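Local coordinates for protein farnesyl diphosphate synthase (Rhodobacter capsulatus, PDB 3LVS) that probably joins isopentenyl diphosphate to allylic diphosphates in head-to-tail condensation, building the fifteen-carbon chain of farnesyl diphosphate, at residues 167-172 against 242-247; 171-176 against 209-214. All blocks are in the same frame, centred on the assembly; numbering follows the deposited sequence.

Overall arrangement
The two contacts illustrate how one long helix in an all-helical isoprenoid synthase fold can hold successive partners along its length. Helix 169-195 supplies its first turn to contact 1, where helix 244-248 packs on it, and its next residues to contact 2, where helix 200-222 crosses. Glu171 and Ile172 belong to both. Along the chain, the shared helix comes first, then helix 200-222, then helix 244-248. The centres lie about 10 Å apart, contact 2 being the nearer to the chain centre. Phe244 links them directly: its CZ lies 3.5 Å from Leu211 CD1, and its ring also touches Ile173 and Gln214. The three helices therefore meet around the Phe244 side chain, helix 244-248 packing against both of the others.

Contact 1: residues 167-172 against 242-247; sequences LTLDEI and ATFVSL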
ATOM      1  N   LEU B 167     -26.308  17.253   0.241  1.00 59.09           N
ATOM      2  CA  LEU B 167     -25.163  17.275  -0.667  1.00 56.06           C
ATOM      3  C   LEU B 167     -25.502  17.868  -2.033  1.00 53.09           C
ATOM      4  O   LEU B 167     -26.518  17.518  -2.647  1.00 51.92           O
ATOM      5  CB  LEU B 167     -24.544  15.880  -0.814  1.00 52.96           C
ATOM      6  CG  LEU B 167     -23.950  15.260   0.455  1.00 54.43           C
ATOM      7  CD1 LEU B 167     -23.843  13.758   0.283  1.00 47.73           C
ATOM      8  CD2 LEU B 167     -22.593  15.879   0.818  1.00 46.97           C
ATOM      9  N   THR B 168     -24.644  18.776  -2.488  1.00 49.18           N
ATOM     10  CA  THR B 168     -24.776  19.354  -3.812  1.00 51.16           C
ATOM     11  C   THR B 168     -24.270  18.368  -4.869  1.00 56.23           C
ATOM     12  O   THR B 168     -23.658  17.339  -4.545  1.00 57.77           O
ATOM     13  CB  THR B 168     -23.961  20.648  -3.946  1.00 51.30           C
ATOM     14  OG1 THR B 168     -22.570  20.337  -3.843  1.00 46.23           O
ATOM     15  CG2 THR B 168     -24.346  21.660  -2.872  1.00 51.59           C
ATOM     16  N   LEU B 169     -24.537  18.699  -6.132  1.00 54.97           N
ATOM     17  CA  LEU B 169     -24.043  17.947  -7.274  1.00 52.73           C
ATOM     18  C   LEU B 169     -22.512  17.896  -7.323  1.00 50.53           C
ATOM     19  O   LEU B 169     -21.934  16.819  -7.491  1.00 49.11           O
ATOM     20  CB  LEU B 169     -24.595  18.550  -8.560  1.00 53.31           C
ATOM     21  CG  LEU B 169     -24.202  17.847  -9.851  1.00 52.43           C
ATOM     22  CD1 LEU B 169     -25.015  16.555 -10.023  1.00 48.71           C
ATOM     23  CD2 LEU B 169     -24.345  18.805 -11.034  1.00 48.51           C
ATOM     24  N   ASP B 170     -21.864  19.049  -7.159  1.00 50.17           N
ATOM     25  CA  ASP B 170     -20.393  19.125  -7.135  1.00 51.97           C
ATOM     26  C   ASP B 170     -19.756  18.175  -6.115  1.00 53.84           C
ATOM     27  O   ASP B 170     -18.738  17.539  -6.403  1.00 53.95           O
ATOM     28  CB  ASP B 170     -19.934  20.556  -6.844  1.00 54.62           C
ATOM     29  CG  ASP B 170     -20.159  21.493  -8.019  1.00 66.45           C
ATOM     30  OD1 ASP B 170     -20.732  21.048  -9.039  1.00 66.64           O
ATOM     31  OD2 ASP B 170     -19.753  22.673  -7.929  1.00 73.84           O
ATOM     32  N   GLU B 171     -20.379  18.086  -4.937  1.00 51.35           N
ATOM     33  CA  GLU B 171     -19.891  17.264  -3.848  1.00 49.10           C
ATOM     34  C   GLU B 171     -19.981  15.785  -4.188  1.00 49.07           C
ATOM     35  O   GLU B 171     -18.972  15.103  -4.094  1.00 50.52           O
ATOM     36  CB  GLU B 171     -20.620  17.588  -2.540  1.00 48.80           C
ATOM     37  CG  GLU B 171     -20.127  18.880  -1.877  1.00 57.03           C
ATOM     38  CD  GLU B 171     -21.088  19.437  -0.818  1.00 66.04           C
ATOM     39  OE1 GLU B 171     -22.242  18.959  -0.710  1.00 67.48           O
ATOM     40  OE2 GLU B 171     -20.681  20.372  -0.098  1.00 68.50           O
ATOM     41  N   ILE B 172     -21.156  15.302  -4.613  1.00 44.20           N
ATOM     42  CA  ILE B 172     -21.287  13.899  -5.011  1.00 45.03           C
ATOM     43  C   ILE B 172     -20.473  13.528  -6.260  1.00 51.26           C
ATOM     44  O   ILE B 172     -20.171  12.357  -6.475  1.00 49.78           O
ATOM     45  CB  ILE B 172     -22.775  13.395  -5.135  1.00 46.79           C
ATOM     46  CG1 ILE B 172     -23.484  13.935  -6.375  1.00 50.96           C
ATOM     47  CG2 ILE B 172     -23.572  13.697  -3.874  1.00 42.57           C
ATOM     48  CD1 ILE B 172     -24.736  13.099  -6.740  1.00 53.00           C
ATOM     49  N   ALA B 242     -27.916  11.860  -0.990  1.00 72.36           N
ATOM     50  CA  ALA B 242     -28.185  12.490  -2.279  1.00 69.52           C
ATOM     51  C   ALA B 242     -27.492  11.735  -3.415  1.00 66.23           C
ATOM     52  O   ALA B 242     -26.267  11.593  -3.430  1.00 67.24           O
ATOM     53  CB  ALA B 242     -27.767  13.959  -2.267  1.00 71.23           C
ATOM     54  N   THR B 243     -28.304  11.250  -4.350  1.00 62.18           N
ATOM     55  CA  THR B 243     -27.845  10.528  -5.529  1.00 59.91           C
ATOM     56  C   THR B 243     -28.051  11.387  -6.784  1.00 61.28           C
ATOM     57  O   THR B 243     -28.648  12.466  -6.722  1.00 64.05           O
ATOM     58  CB  THR B 243     -28.651   9.231  -5.714  1.00 60.29           C
ATOM     59  OG1 THR B 243     -29.962   9.566  -6.173  1.00 56.59           O
ATOM     60  CG2 THR B 243     -28.766   8.459  -4.397  1.00 55.66           C
ATOM     61  N   PHE B 244     -27.578  10.895  -7.926  1.00 57.01           N
ATOM     62  CA  PHE B 244     -27.775  11.586  -9.192  1.00 54.72           C
ATOM     63  C   PHE B 244     -29.233  11.552  -9.647  1.00 53.92           C
ATOM     64  O   PHE B 244     -29.659  12.421 -10.378  1.00 54.57           O
ATOM     65  CB  PHE B 244     -26.842  11.031 -10.277  1.00 54.33           C
ATOM     66  CG  PHE B 244     -25.392  11.370 -10.057  1.00 52.14           C
ATOM     67  CD1 PHE B 244     -24.881  12.614 -10.450  1.00 47.58           C
ATOM     68  CD2 PHE B 244     -24.533  10.452  -9.455  1.00 45.16           C
ATOM     69  CE1 PHE B 244     -23.540  12.932 -10.245  1.00 43.66           C
ATOM     70  CE2 PHE B 244     -23.187  10.763  -9.243  1.00 56.05           C
ATOM     71  CZ  PHE B 244     -22.694  12.013  -9.633  1.00 45.05           C
ATOM     72  N   VAL B 245     -30.000  10.559  -9.215  1.00 53.56           N
ATOM     73  CA  VAL B 245     -31.430  10.543  -9.521  1.00 54.05           C
ATOM     74  C   VAL B 245     -32.188  11.601  -8.698  1.00 57.33           C
ATOM     75  O   VAL B 245     -33.009  12.339  -9.241  1.00 58.51           O
ATOM     76  CB  VAL B 245     -32.049   9.126  -9.378  1.00 53.84           C
ATOM     77  CG1 VAL B 245     -33.566   9.168  -9.564  1.00 50.38           C
ATOM     78  CG2 VAL B 245     -31.425   8.170 -10.396  1.00 48.19           C
ATOM     79  N   SER B 246     -31.886  11.702  -7.404  1.00 57.15           N
ATOM     80  CA  SER B 246     -32.510  12.724  -6.557  1.00 57.98           C
ATOM     81  C   SER B 246     -32.152  14.149  -7.006  1.00 58.82           C
ATOM     82  O   SER B 246     -32.993  15.044  -6.972  1.00 59.87           O
ATOM     83  CB  SER B 246     -32.175  12.501  -5.070  1.00 57.04           C
ATOM     84  OG  SER B 246     -30.877  12.973  -4.735  1.00 54.96           O
ATOM     85  N   LEU B 247     -30.919  14.343  -7.463  1.00 56.51           N
ATOM     86  CA  LEU B 247     -30.445  15.662  -7.857  1.00 53.85           C
ATOM     87  C   LEU B 247     -30.845  16.081  -9.275  1.00 59.99           C
ATOM     88  O   LEU B 247     -31.156  17.254  -9.508  1.00 61.11           O
ATOM     89  CB  LEU B 247     -28.928  15.742  -7.696  1.00 53.53           C
ATOM     90  CG  LEU B 247     -28.340  16.468  -6.478  1.00 57.05           C
ATOM     91  CD1 LEU B 247     -29.200  16.404  -5.224  1.00 56.05           C
ATOM     92  CD2 LEU B 247     -26.948  15.948  -6.197  1.00 55.89           C
TER
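Ile172 meets Phe244 by a nearly ideal CH-pi contact: its CD1 stands 3.5 Å from the ring centroid and only 2° off the ring normal. The two side chains run past one another in opposite directions, and CG1 of the isoleucine lies over the same face, above the CZ and CE1 side. A chi1 of 74° puts CG1 between the backbone N and the carbonyl carbon, and the extended chi2 then carries CD1 out over the aromatic face. The same methyl meets Leu247 tip to tip, 3.6 Å from its CD2, while the other branch of Ile172, CG2, approaches Ala242 O at 3.4 Å. Leu169 comes across the phenylalanine at about a right angle and sets CD1 obliquely against the ring, 3.9 Å from Phe244 CE1. At the loop end, Leu167 CB packs on Ala242 CB at 4.0 Å.

Behind this apolar layer, both helix starts are fixed by threonine N-caps. Thr168 and Glu171 form a capping box: Thr168 N donates to Glu171 OE1 over 3.0 Å, arriving from above the carboxylate plane, and Glu171 N gives a weak bond back to Thr168 OG1. In the other segment Thr243 OG1 accepts a straight bond from Ser246 N (174°) and a weaker one from Val245 N. Ser246 OG and Leu247 N both donate to Thr243 O from the same face of its plane. Ile172 and Phe244 both lie in the first turn after these caps.

Asp218 on helix 200-222 accepts a hydrogen bond from Phe244 N and so ties this helix start to helix 200-222. The side chain of Phe244 also touches Ile215, which leaves it packed between the first turn of helix 169-195 and helix 200-222.

Contact 2: residues 171-176 against 209-214; sequences EIIRLQ and LGLAFQ
Gln176 reaches from helix 169-195 to helix 200-222 and touches three residues there with successive parts of its side chain. CB already points at the partner helix. With chi1 at 176°, CG lies opposite the backbone N and lands 3.6 Å from Gln214 CB, the two glutamines sliding past each other in opposite directions. A bend at chi2 (-83°) then turns the amide aside, bringing CD to 3.7 Å from Leu211 CA. OE1 rests beside Leu211 CD1 at 3.5 Å, and NE2 lies 3.3 Å from Gly210 C, against bare backbone, where a side-chain CB on the glycine would crowd it. NE2 and Leu211 N are both donors, and Gly210 O is badly angled, so this approach is packing rather than hydrogen bonding.

The two segments cross at 112° with axes 10.5 Å apart. Phe213 and Gln214 open the FQxxDDxxD sequence, the second aspartate-rich motif of trans-prenyltransferases, and Gln214 NE2 is hydrogen-bonded to Asp218 within it. Replacing Gln176 by an alanine would probably open a gap over the Gly210 backbone and take away the packing on Leu211 CD1 and Gln214 CB. The same methyl, Leu211 CD1, also meets Ile173 CG1 at 4.3 Å, and Leu260 on helix 250-267 touches this leucine as well.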
ATOM      1  N   GLU B 171     -20.379  18.086  -4.937  1.00 51.35           N
ATOM      2  CA  GLU B 171     -19.891  17.264  -3.848  1.00 49.10           C
ATOM      3  C   GLU B 171     -19.981  15.785  -4.188  1.00 49.07           C
ATOM      4  O   GLU B 171     -18.972  15.103  -4.094  1.00 50.52           O
ATOM      5  CB  GLU B 171     -20.620  17.588  -2.540  1.00 48.80           C
ATOM      6  CG  GLU B 171     -20.127  18.880  -1.877  1.00 57.03           C
ATOM      7  CD  GLU B 171     -21.088  19.437  -0.818  1.00 66.04           C
ATOM      8  OE1 GLU B 171     -22.242  18.959  -0.710  1.00 67.48           O
ATOM      9  OE2 GLU B 171     -20.681  20.372  -0.098  1.00 68.50           O
ATOM     10  N   ILE B 172     -21.156  15.302  -4.613  1.00 44.20           N
ATOM     11  CA  ILE B 172     -21.287  13.899  -5.011  1.00 45.03           C
ATOM     12  C   ILE B 172     -20.473  13.528  -6.260  1.00 51.26           C
ATOM     13  O   ILE B 172     -20.171  12.357  -6.475  1.00 49.78           O
ATOM     14  CB  ILE B 172     -22.775  13.395  -5.135  1.00 46.79           C
ATOM     15  CG1 ILE B 172     -23.484  13.935  -6.375  1.00 50.96           C
ATOM     16  CG2 ILE B 172     -23.572  13.697  -3.874  1.00 42.57           C
ATOM     17  CD1 ILE B 172     -24.736  13.099  -6.740  1.00 53.00           C
ATOM     18  N   ILE B 173     -20.104  14.529  -7.061  1.00 53.74           N
ATOM     19  CA  ILE B 173     -19.189  14.319  -8.176  1.00 53.81           C
ATOM     20  C   ILE B 173     -17.763  14.117  -7.644  1.00 53.17           C
ATOM     21  O   ILE B 173     -17.106  13.162  -8.043  1.00 49.70           O
ATOM     22  CB  ILE B 173     -19.293  15.449  -9.263  1.00 53.48           C
ATOM     23  CG1 ILE B 173     -20.549  15.234 -10.118  1.00 56.92           C
ATOM     24  CG2 ILE B 173     -18.063  15.480 -10.189  1.00 45.00           C
ATOM     25  CD1 ILE B 173     -20.906  16.436 -11.003  1.00 47.86           C
ATOM     26  N   ARG B 174     -17.317  14.992  -6.736  1.00 50.95           N
ATOM     27  CA  ARG B 174     -16.009  14.878  -6.062  1.00 56.25           C
ATOM     28  C   ARG B 174     -15.867  13.562  -5.273  1.00 55.16           C
ATOM     29  O   ARG B 174     -14.794  12.950  -5.229  1.00 52.99           O
ATOM     30  CB  ARG B 174     -15.794  16.062  -5.120  1.00 53.89           C
ATOM     31  CG  ARG B 174     -14.384  16.156  -4.522  1.00 65.46           C
ATOM     32  CD  ARG B 174     -14.096  17.558  -3.964  1.00 73.99           C
ATOM     33  NE  ARG B 174     -14.154  17.651  -2.502  1.00 74.22           N
ATOM     34  CZ  ARG B 174     -15.263  17.822  -1.778  1.00 76.72           C
ATOM     35  NH1 ARG B 174     -15.181  17.903  -0.458  1.00 75.24           N
ATOM     36  NH2 ARG B 174     -16.454  17.909  -2.355  1.00 84.98           N
ATOM     37  N   LEU B 175     -16.973  13.143  -4.673  1.00 55.19           N
ATOM     38  CA  LEU B 175     -17.078  11.876  -3.986  1.00 56.21           C
ATOM     39  C   LEU B 175     -16.761  10.721  -4.947  1.00 58.75           C
ATOM     40  O   LEU B 175     -15.760  10.021  -4.763  1.00 59.56           O
ATOM     41  CB  LEU B 175     -18.490  11.752  -3.416  1.00 56.26           C
ATOM     42  CG  LEU B 175     -18.742  11.018  -2.102  1.00 63.29           C
ATOM     43  CD1 LEU B 175     -17.653  11.317  -1.104  1.00 60.75           C
ATOM     44  CD2 LEU B 175     -20.091  11.434  -1.539  1.00 55.24           C
ATOM     45  N   GLN B 176     -17.616  10.556  -5.962  1.00 58.07           N
ATOM     46  CA  GLN B 176     -17.473   9.607  -7.075  1.00 49.21           C
ATOM     47  C   GLN B 176     -16.051   9.545  -7.660  1.00 48.59           C
ATOM     48  O   GLN B 176     -15.518   8.461  -7.882  1.00 47.32           O
ATOM     49  CB  GLN B 176     -18.477   9.995  -8.175  1.00 51.86           C
ATOM     50  CG  GLN B 176     -18.417   9.184  -9.474  1.00 58.64           C
ATOM     51  CD  GLN B 176     -17.353   9.682 -10.436  1.00 52.49           C
ATOM     52  OE1 GLN B 176     -17.174  10.890 -10.615  1.00 64.93           O
ATOM     53  NE2 GLN B 176     -16.618   8.754 -11.032  1.00 55.41           N
ATOM     54  N   LEU B 209     -16.388   7.834 -18.320  1.00 45.87           N
ATOM     55  CA  LEU B 209     -16.868   6.471 -18.056  1.00 45.01           C
ATOM     56  C   LEU B 209     -17.188   6.241 -16.576  1.00 48.16           C
ATOM     57  O   LEU B 209     -18.247   5.683 -16.244  1.00 44.99           O
ATOM     58  CB  LEU B 209     -15.859   5.423 -18.559  1.00 45.00           C
ATOM     59  CG  LEU B 209     -16.099   3.938 -18.225  1.00 43.95           C
ATOM     60  CD1 LEU B 209     -17.255   3.399 -19.015  1.00 47.46           C
ATOM     61  CD2 LEU B 209     -14.877   3.088 -18.507  1.00 41.63           C
ATOM     62  N   GLY B 210     -16.269   6.669 -15.709  1.00 44.01           N
ATOM     63  CA  GLY B 210     -16.401   6.521 -14.254  1.00 50.42           C
ATOM     64  C   GLY B 210     -17.668   7.153 -13.697  1.00 54.04           C
ATOM     65  O   GLY B 210     -18.435   6.503 -12.971  1.00 49.12           O
ATOM     66  N   LEU B 211     -17.890   8.418 -14.056  1.00 51.92           N
ATOM     67  CA  LEU B 211     -19.105   9.131 -13.687  1.00 48.76           C
ATOM     68  C   LEU B 211     -20.367   8.460 -14.239  1.00 49.66           C
ATOM     69  O   LEU B 211     -21.349   8.308 -13.517  1.00 45.24           O
ATOM     70  CB  LEU B 211     -19.023  10.588 -14.135  1.00 49.75           C
ATOM     71  CG  LEU B 211     -20.117  11.538 -13.642  1.00 55.23           C
ATOM     72  CD1 LEU B 211     -20.333  11.431 -12.134  1.00 47.82           C
ATOM     73  CD2 LEU B 211     -19.741  12.969 -14.045  1.00 45.60           C
ATOM     74  N   ALA B 212     -20.319   8.046 -15.505  1.00 48.69           N
ATOM     75  CA  ALA B 212     -21.443   7.363 -16.142  1.00 48.26           C
ATOM     76  C   ALA B 212     -21.835   6.112 -15.364  1.00 48.28           C
ATOM     77  O   ALA B 212     -23.019   5.845 -15.199  1.00 49.54           O
ATOM     78  CB  ALA B 212     -21.123   7.025 -17.598  1.00 44.46           C
ATOM     79  N   PHE B 213     -20.826   5.388 -14.871  1.00 51.76           N
ATOM     80  CA  PHE B 213     -20.990   4.202 -14.022  1.00 54.94           C
ATOM     81  C   PHE B 213     -21.797   4.457 -12.769  1.00 53.04           C
ATOM     82  O   PHE B 213     -22.777   3.750 -12.495  1.00 51.15           O
ATOM     83  CB  PHE B 213     -19.624   3.667 -13.587  1.00 58.01           C
ATOM     84  CG  PHE B 213     -19.230   2.400 -14.262  1.00 68.47           C
ATOM     85  CD1 PHE B 213     -20.031   1.263 -14.150  1.00 72.11           C
ATOM     86  CD2 PHE B 213     -18.055   2.336 -15.007  1.00 74.50           C
ATOM     87  CE1 PHE B 213     -19.670   0.079 -14.779  1.00 84.43           C
ATOM     88  CE2 PHE B 213     -17.678   1.160 -15.640  1.00 80.37           C
ATOM     89  CZ  PHE B 213     -18.487   0.024 -15.525  1.00 86.41           C
ATOM     90  N   GLN B 214     -21.358   5.460 -12.013  1.00 48.15           N
ATOM     91  CA  GLN B 214     -22.029   5.880 -10.799  1.00 53.28           C
ATOM     92  C   GLN B 214     -23.465   6.330 -11.052  1.00 53.14           C
ATOM     93  O   GLN B 214     -24.375   5.953 -10.303  1.00 51.51           O
ATOM     94  CB  GLN B 214     -21.250   6.992 -10.109  1.00 49.43           C
ATOM     95  CG  GLN B 214     -21.781   7.341  -8.719  1.00 59.44           C
ATOM     96  CD  GLN B 214     -21.927   6.118  -7.827  1.00 59.45           C
ATOM     97  OE1 GLN B 214     -20.946   5.450  -7.510  1.00 58.71           O
ATOM     98  NE2 GLN B 214     -23.163   5.805  -7.442  1.00 67.52           N
TER